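Local coordinates for RNA pseudouridylate synthase domain-containing protein 1 (Homo sapiens, PDB 5VBB), which probably acts as an RluA-family pseudouridine synthase, binding RNA and isomerising uridine to pseudouridine within it, at residues V188-L191 with T192-E195; P168-R172 with T173-R177. All coordinates share one frame; numbering follows the deposited sequence.

Contact 1 of 2, residues V188-L191 with T192-E195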
ATOM      1  N   VAL A 188      -9.632   3.547   6.111  1.00 36.45           N
ATOM      2  CA  VAL A 188      -9.777   4.164   7.420  1.00 34.43           C
ATOM      3  C   VAL A 188      -8.607   5.102   7.652  1.00 39.05           C
ATOM      4  O   VAL A 188      -7.463   4.723   7.443  1.00 35.66           O
ATOM      5  CB  VAL A 188      -9.878   3.092   8.536  1.00 39.67           C
ATOM      6  CG1 VAL A 188      -9.806   3.726   9.919  1.00 39.63           C
ATOM      7  CG2 VAL A 188     -11.169   2.266   8.389  1.00 39.85           C
ATOM      8  N   GLY A 189      -8.911   6.320   8.085  1.00 37.44           N
ATOM      9  CA  GLY A 189      -7.922   7.358   8.344  1.00 36.38           C
ATOM     10  C   GLY A 189      -7.381   8.028   7.088  1.00 38.19           C
ATOM     11  O   GLY A 189      -6.376   8.757   7.152  1.00 37.30           O
ATOM     12  N   ASP A 190      -8.059   7.860   5.963  1.00 35.88           N
ATOM     13  CA  ASP A 190      -7.651   8.498   4.713  1.00 36.16           C
ATOM     14  C   ASP A 190      -8.152   9.937   4.691  1.00 41.05           C
ATOM     15  O   ASP A 190      -9.329  10.198   4.426  1.00 38.81           O
ATOM     16  CB  ASP A 190      -8.140   7.727   3.495  1.00 37.76           C
ATOM     17  CG  ASP A 190      -7.505   8.164   2.190  1.00 43.05           C
ATOM     18  OD1 ASP A 190      -7.128   9.335   2.078  1.00 38.46           O
ATOM     19  OD2 ASP A 190      -7.490   7.362   1.236  1.00 40.84           O
ATOM     20  N   LEU A 191      -7.230  10.864   4.925  1.00 38.29           N
ATOM     21  CA  LEU A 191      -7.556  12.287   5.015  1.00 41.15           C
ATOM     22  C   LEU A 191      -7.878  12.927   3.683  1.00 44.49           C
ATOM     23  O   LEU A 191      -8.463  13.993   3.676  1.00 45.20           O
ATOM     24  CB  LEU A 191      -6.402  13.049   5.678  1.00 42.24           C
ATOM     25  CG  LEU A 191      -6.055  12.611   7.102  1.00 46.12           C
ATOM     26  CD1 LEU A 191      -4.825  13.331   7.600  1.00 49.00           C
ATOM     27  CD2 LEU A 191      -7.228  12.824   8.028  1.00 47.85           C
ATOM     28  N   THR A 192      -7.519  12.303   2.572  1.00 42.29           N
ATOM     29  CA  THR A 192      -7.775  12.846   1.232  1.00 42.88           C
ATOM     30  C   THR A 192      -9.011  12.226   0.590  1.00 46.44           C
ATOM     31  O   THR A 192      -9.890  12.954   0.124  1.00 46.87           O
ATOM     32  CB  THR A 192      -6.518  12.586   0.400  1.00 47.49           C
ATOM     33  OG1 THR A 192      -5.447  13.210   1.079  1.00 44.35           O
ATOM     34  CG2 THR A 192      -6.587  13.119  -1.023  1.00 47.62           C
ATOM     35  N   TYR A 193      -9.069  10.890   0.530  1.00 41.38           N
ATOM     36  CA  TYR A 193     -10.162  10.199  -0.186  1.00 40.72           C
ATOM     37  C   TYR A 193     -11.286   9.636   0.716  1.00 48.14           C
ATOM     38  O   TYR A 193     -12.246   9.069   0.197  1.00 45.70           O
ATOM     39  CB  TYR A 193      -9.598   9.079  -1.043  1.00 39.99           C
ATOM     40  CG  TYR A 193      -8.684   9.626  -2.103  1.00 39.81           C
ATOM     41  CD1 TYR A 193      -9.195  10.270  -3.224  1.00 42.23           C
ATOM     42  CD2 TYR A 193      -7.310   9.576  -1.952  1.00 40.29           C
ATOM     43  CE1 TYR A 193      -8.358  10.843  -4.173  1.00 41.72           C
ATOM     44  CE2 TYR A 193      -6.458  10.143  -2.896  1.00 40.51           C
ATOM     45  CZ  TYR A 193      -6.986  10.743  -4.030  1.00 43.32           C
ATOM     46  OH  TYR A 193      -6.169  11.378  -4.940  1.00 39.19           O
ATOM     47  N   GLY A 194     -11.215   9.882   2.024  1.00 48.15           N
ATOM     48  CA  GLY A 194     -12.269   9.469   2.942  1.00 48.52           C
ATOM     49  C   GLY A 194     -13.436  10.415   2.827  1.00 56.06           C
ATOM     50  O   GLY A 194     -13.306  11.504   2.261  1.00 56.31           O
ATOM     51  N   GLU A 195     -14.564  10.034   3.387  1.00 56.52           N
ATOM     52  CA  GLU A 195     -15.760  10.885   3.378  1.00 59.07           C
ATOM     53  C   GLU A 195     -15.716  11.838   4.549  1.00 64.87           C
ATOM     54  O   GLU A 195     -15.081  11.539   5.552  1.00 64.87           O
ATOM     55  CB  GLU A 195     -17.039  10.025   3.464  1.00 61.30           C
ATOM     56  CG  GLU A 195     -17.280   9.161   2.235  1.00 71.79           C
ATOM     57  CD  GLU A 195     -17.713   9.931   1.005  1.00 97.12           C
ATOM     58  OE1 GLU A 195     -18.920  10.251   0.906  1.00109.55           O
ATOM     59  OE2 GLU A 195     -16.851  10.225   0.144  1.00 86.68           O
TER
HETATM   60  O   HOH W   1     -11.446  13.944   2.740  1.00 68.77           O
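Asp190 accepts two backbone hydrogen bonds from the residues that follow it. Thr192 N donates to Asp190 OD1 at 3.0 Å, nearly along the C-O axis. Tyr193 N meets the same Asp190 OD1 at 2.9 Å and is almost straight at the hydrogen, 172°, but it comes from above the carboxylate plane. CG of Asp190 lies anti to the backbone N (chi1 -167°), which turns the carboxylate toward the amides of Thr192 and Tyr193. A salt bridge from Arg177 to OD1 adds a third grip and would probably stabilise the negative charge.

A weaker backbone bond joins Gly194 N to Asp190 O at 3.1 Å. A water spans Leu191 O and Gly194 O.

Thr192 CG2 lies 3.5 Å above one face of the Tyr193 ring, toward the rim. OD2 of Asp190 sits at the edge of that ring, in its plane, 3.5 Å from Tyr193 CB. Carboxylate and ring are nearly perpendicular, at 83°. The Tyr193 hydroxyl hydrogen-bonds outside this loop, to His174 and Met130 N.

The side-chain bonds and the weak backbone bond together form an Asx motif. It lies near Asp67, the probable catalytic aspartate of the pseudouridine synthase fold.

Contact 2 of 2, residues P168-R172 with T173-R177. With SO4 (sulfate ion), chain C; SO4 (sulfate ion), chain D; SO4 (sulfate ion), chain B.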
ATOM      1  N   PRO A 168      -2.896  -4.568  -6.686  1.00 34.44           N
ATOM      2  CA  PRO A 168      -3.057  -3.769  -7.901  1.00 35.57           C
ATOM      3  C   PRO A 168      -2.306  -4.409  -9.064  1.00 40.10           C
ATOM      4  O   PRO A 168      -1.202  -4.896  -8.864  1.00 40.50           O
ATOM      5  CB  PRO A 168      -2.421  -2.440  -7.543  1.00 37.93           C
ATOM      6  CG  PRO A 168      -1.370  -2.749  -6.501  1.00 40.62           C
ATOM      7  CD  PRO A 168      -1.798  -4.060  -5.838  1.00 36.14           C
ATOM      8  N   LEU A 169      -2.890  -4.396 -10.253  1.00 36.19           N
ATOM      9  CA  LEU A 169      -2.207  -4.854 -11.459  1.00 35.30           C
ATOM     10  C   LEU A 169      -1.790  -3.669 -12.297  1.00 38.37           C
ATOM     11  O   LEU A 169      -1.266  -3.876 -13.369  1.00 38.55           O
ATOM     12  CB  LEU A 169      -3.080  -5.819 -12.258  1.00 34.97           C
ATOM     13  CG  LEU A 169      -3.381  -7.134 -11.515  1.00 40.38           C
ATOM     14  CD1 LEU A 169      -4.283  -8.028 -12.324  1.00 41.52           C
ATOM     15  CD2 LEU A 169      -2.091  -7.890 -11.191  1.00 45.11           C
ATOM     16  N   THR A 170      -2.053  -2.439 -11.833  1.00 33.83           N
ATOM     17  CA  THR A 170      -1.647  -1.212 -12.510  1.00 34.69           C
ATOM     18  C   THR A 170      -1.026  -0.315 -11.442  1.00 37.91           C
ATOM     19  O   THR A 170      -1.128  -0.630 -10.260  1.00 35.72           O
ATOM     20  CB  THR A 170      -2.793  -0.562 -13.214  1.00 36.90           C
ATOM     21  OG1 THR A 170      -3.814  -0.343 -12.272  1.00 32.70           O
ATOM     22  CG2 THR A 170      -3.321  -1.395 -14.370  1.00 39.86           C
ATOM     23  N   GLY A 171      -0.409   0.783 -11.859  1.00 35.62           N
ATOM     24  CA  GLY A 171       0.288   1.683 -10.963  1.00 35.68           C
ATOM     25  C   GLY A 171      -0.216   3.107 -10.954  1.00 39.65           C
ATOM     26  O   GLY A 171       0.586   4.029 -10.919  1.00 38.38           O
ATOM     27  N   ARG A 172      -1.525   3.322 -10.886  1.00 34.97           N
ATOM     28  CA  ARG A 172      -2.042   4.706 -10.918  1.00 33.73           C
ATOM     29  C   ARG A 172      -1.717   5.402  -9.614  1.00 36.00           C
ATOM     30  O   ARG A 172      -1.668   4.750  -8.594  1.00 33.60           O
ATOM     31  CB  ARG A 172      -3.566   4.737 -11.146  1.00 33.88           C
ATOM     32  CG  ARG A 172      -4.078   3.951 -12.336  1.00 35.79           C
ATOM     33  CD  ARG A 172      -4.048   4.793 -13.602  1.00 35.77           C
ATOM     34  NE  ARG A 172      -2.665   5.124 -13.970  1.00 40.36           N
ATOM     35  CZ  ARG A 172      -1.801   4.303 -14.563  1.00 54.15           C
ATOM     36  NH1 ARG A 172      -0.566   4.713 -14.831  1.00 41.78           N
ATOM     37  NH2 ARG A 172      -2.165   3.066 -14.902  1.00 37.24           N
ATOM     38  N   THR A 173      -1.577   6.718  -9.618  1.00 34.07           N
ATOM     39  CA  THR A 173      -1.317   7.456  -8.372  1.00 34.39           C
ATOM     40  C   THR A 173      -2.510   7.289  -7.431  1.00 36.90           C
ATOM     41  O   THR A 173      -3.637   7.287  -7.890  1.00 37.02           O
ATOM     42  CB  THR A 173      -1.018   8.926  -8.694  1.00 44.27           C
ATOM     43  OG1 THR A 173       0.238   8.995  -9.359  1.00 43.94           O
ATOM     44  CG2 THR A 173      -1.017   9.823  -7.435  1.00 44.50           C
ATOM     45  N   HIS A 174      -2.268   7.022  -6.146  1.00 34.76           N
ATOM     46  CA  HIS A 174      -3.324   6.802  -5.133  1.00 34.86           C
ATOM     47  C   HIS A 174      -4.369   5.743  -5.565  1.00 37.09           C
ATOM     48  O   HIS A 174      -5.520   5.798  -5.131  1.00 34.94           O
ATOM     49  CB  HIS A 174      -4.033   8.108  -4.804  1.00 36.02           C
ATOM     50  CG  HIS A 174      -3.132   9.228  -4.384  1.00 39.60           C
ATOM     51  ND1 HIS A 174      -3.537  10.538  -4.500  1.00 41.73           N
ATOM     52  CD2 HIS A 174      -1.882   9.204  -3.871  1.00 40.75           C
ATOM     53  CE1 HIS A 174      -2.545  11.272  -4.013  1.00 41.36           C
ATOM     54  NE2 HIS A 174      -1.521  10.514  -3.649  1.00 40.81           N
ATOM     55  N   GLN A 175      -3.981   4.799  -6.422  1.00 34.15           N
ATOM     56  CA  GLN A 175      -4.918   3.801  -6.964  1.00 32.60           C
ATOM     57  C   GLN A 175      -5.782   3.106  -5.954  1.00 36.88           C
ATOM     58  O   GLN A 175      -6.996   3.048  -6.111  1.00 36.08           O
ATOM     59  CB  GLN A 175      -4.162   2.713  -7.697  1.00 34.46           C
ATOM     60  CG  GLN A 175      -5.085   1.661  -8.276  1.00 34.03           C
ATOM     61  CD  GLN A 175      -4.493   0.864  -9.396  1.00 39.26           C
ATOM     62  OE1 GLN A 175      -3.779   1.381 -10.270  1.00 34.31           O
ATOM     63  NE2 GLN A 175      -4.769  -0.420  -9.409  1.00 33.70           N
ATOM     64  N   LEU A 176      -5.156   2.535  -4.940  1.00 34.68           N
ATOM     65  CA  LEU A 176      -5.880   1.720  -3.963  1.00 35.46           C
ATOM     66  C   LEU A 176      -6.840   2.585  -3.173  1.00 39.22           C
ATOM     67  O   LEU A 176      -7.977   2.194  -2.929  1.00 38.66           O
ATOM     68  CB  LEU A 176      -4.866   1.047  -3.012  1.00 35.10           C
ATOM     69  CG  LEU A 176      -3.824   0.201  -3.718  1.00 39.57           C
ATOM     70  CD1 LEU A 176      -2.800  -0.290  -2.764  1.00 43.28           C
ATOM     71  CD2 LEU A 176      -4.465  -0.941  -4.470  1.00 38.85           C
ATOM     72  N   ARG A 177      -6.400   3.792  -2.827  1.00 35.09           N
ATOM     73  CA  ARG A 177      -7.243   4.689  -2.057  1.00 35.47           C
ATOM     74  C   ARG A 177      -8.405   5.192  -2.875  1.00 39.14           C
ATOM     75  O   ARG A 177      -9.514   5.324  -2.358  1.00 38.73           O
ATOM     76  CB  ARG A 177      -6.426   5.872  -1.554  1.00 32.13           C
ATOM     77  CG  ARG A 177      -5.355   5.466  -0.553  1.00 33.19           C
ATOM     78  CD  ARG A 177      -4.231   6.469  -0.546  1.00 37.17           C
ATOM     79  NE  ARG A 177      -4.665   7.684   0.146  1.00 43.05           N
ATOM     80  CZ  ARG A 177      -3.901   8.740   0.397  1.00 54.68           C
ATOM     81  NH1 ARG A 177      -2.639   8.772  -0.013  1.00 42.96           N
ATOM     82  NH2 ARG A 177      -4.395   9.779   1.047  1.00 44.58           N
TER
HETATM   83  S   SO4 C 302       0.652   0.926 -15.319  1.00 78.41           S
HETATM   84  O1  SO4 C 302      -0.684   0.594 -15.809  1.00 78.56           O
HETATM   85  O2  SO4 C 302       1.325   1.722 -16.312  1.00 78.48           O
HETATM   86  O3  SO4 C 302       0.588   1.731 -14.134  1.00 81.17           O
HETATM   87  O4  SO4 C 302       1.390  -0.294 -15.026  1.00 81.34           O
HETATM   88  S   SO4 D 303      -0.975   8.334 -13.043  1.00 49.49           S
HETATM   89  O1  SO4 D 303      -1.345   9.566 -13.735  1.00 52.31           O
HETATM   90  O2  SO4 D 303      -0.193   7.461 -13.945  1.00 51.62           O
HETATM   91  O3  SO4 D 303      -2.175   7.655 -12.531  1.00 43.47           O
HETATM   92  O4  SO4 D 303      -0.163   8.685 -11.916  1.00 51.10           O
HETATM   93  S   SO4 B 301      -0.445  11.299   1.335  1.00 51.06           S
HETATM   94  O1  SO4 B 301      -1.637  11.244   0.476  1.00 54.16           O
HETATM   95  O2  SO4 B 301       0.544  12.157   0.672  1.00 52.21           O
HETATM   96  O3  SO4 B 301      -0.767  11.811   2.651  1.00 48.94           O
HETATM   97  O4  SO4 B 301       0.085   9.954   1.533  1.00 46.76           O
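Arg172 to Gln175 form a type II beta turn, though its closing bond from Gln175 N to Arg172 O is doubtful. His174 is the N-cap of helix 175-182. The sequence Gly-Arg-Thr-His-Gln-Leu-Arg here matches an RluA-family motif.

Gln175 CG is anti to the backbone N (chi1 -180°), and the extended chain carries OE1 back beside Thr170 and Arg172. Thr170 OG1 donates to Gln175 OE1 at 2.6 Å, from well off the C=O direction; this hydroxyl also bonds to Leu145 N. Arg172 N donates to Gln175 OE1 at 3.0 Å. NE2 of Gln175 bonds to Thr146. With an alanine here, Arg172 N and the Thr170 hydroxyl would probably lose their shared acceptor, and Thr146 the partner it has in NE2. Pro168 CB packs on Leu176 CD2 at 4.0 Å.

The bent Arg172 chain holds its guanidinium between two sulfates, both meeting its edge; NH2 also bonds to Pro143 O. The ions are probably from the crystallisation liquor, but their places are consistent with RNA phosphate sites. Arg172 NH2 donates to O1 of sulfate C at 3.0 Å. Arg172 NH1 donates to O2 of sulfate D at 2.9 Å. Thr173 OG1 donates to O4 of sulfate D at 2.6 Å.

The two contacts follow in series along the chain and neither nests in the other. Contact 2 comes first. It closes the short loop from strand 159-168 into helix 175-182. Contact 1 closes a turn in the long loop between that helix and strand 208-216. Their centres are about 16 Å apart, yet side chains join them. Arg177 NH2 bridges to Asp190 OD1 at 3.0 Å, and NH1 of the same arginine forms a salt bridge with Asp67. His174 ND1 lies 2.8 Å from Tyr193 OH, a probable hydrogen bond. The start of the helix and the later loop therefore meet beside the probable active site.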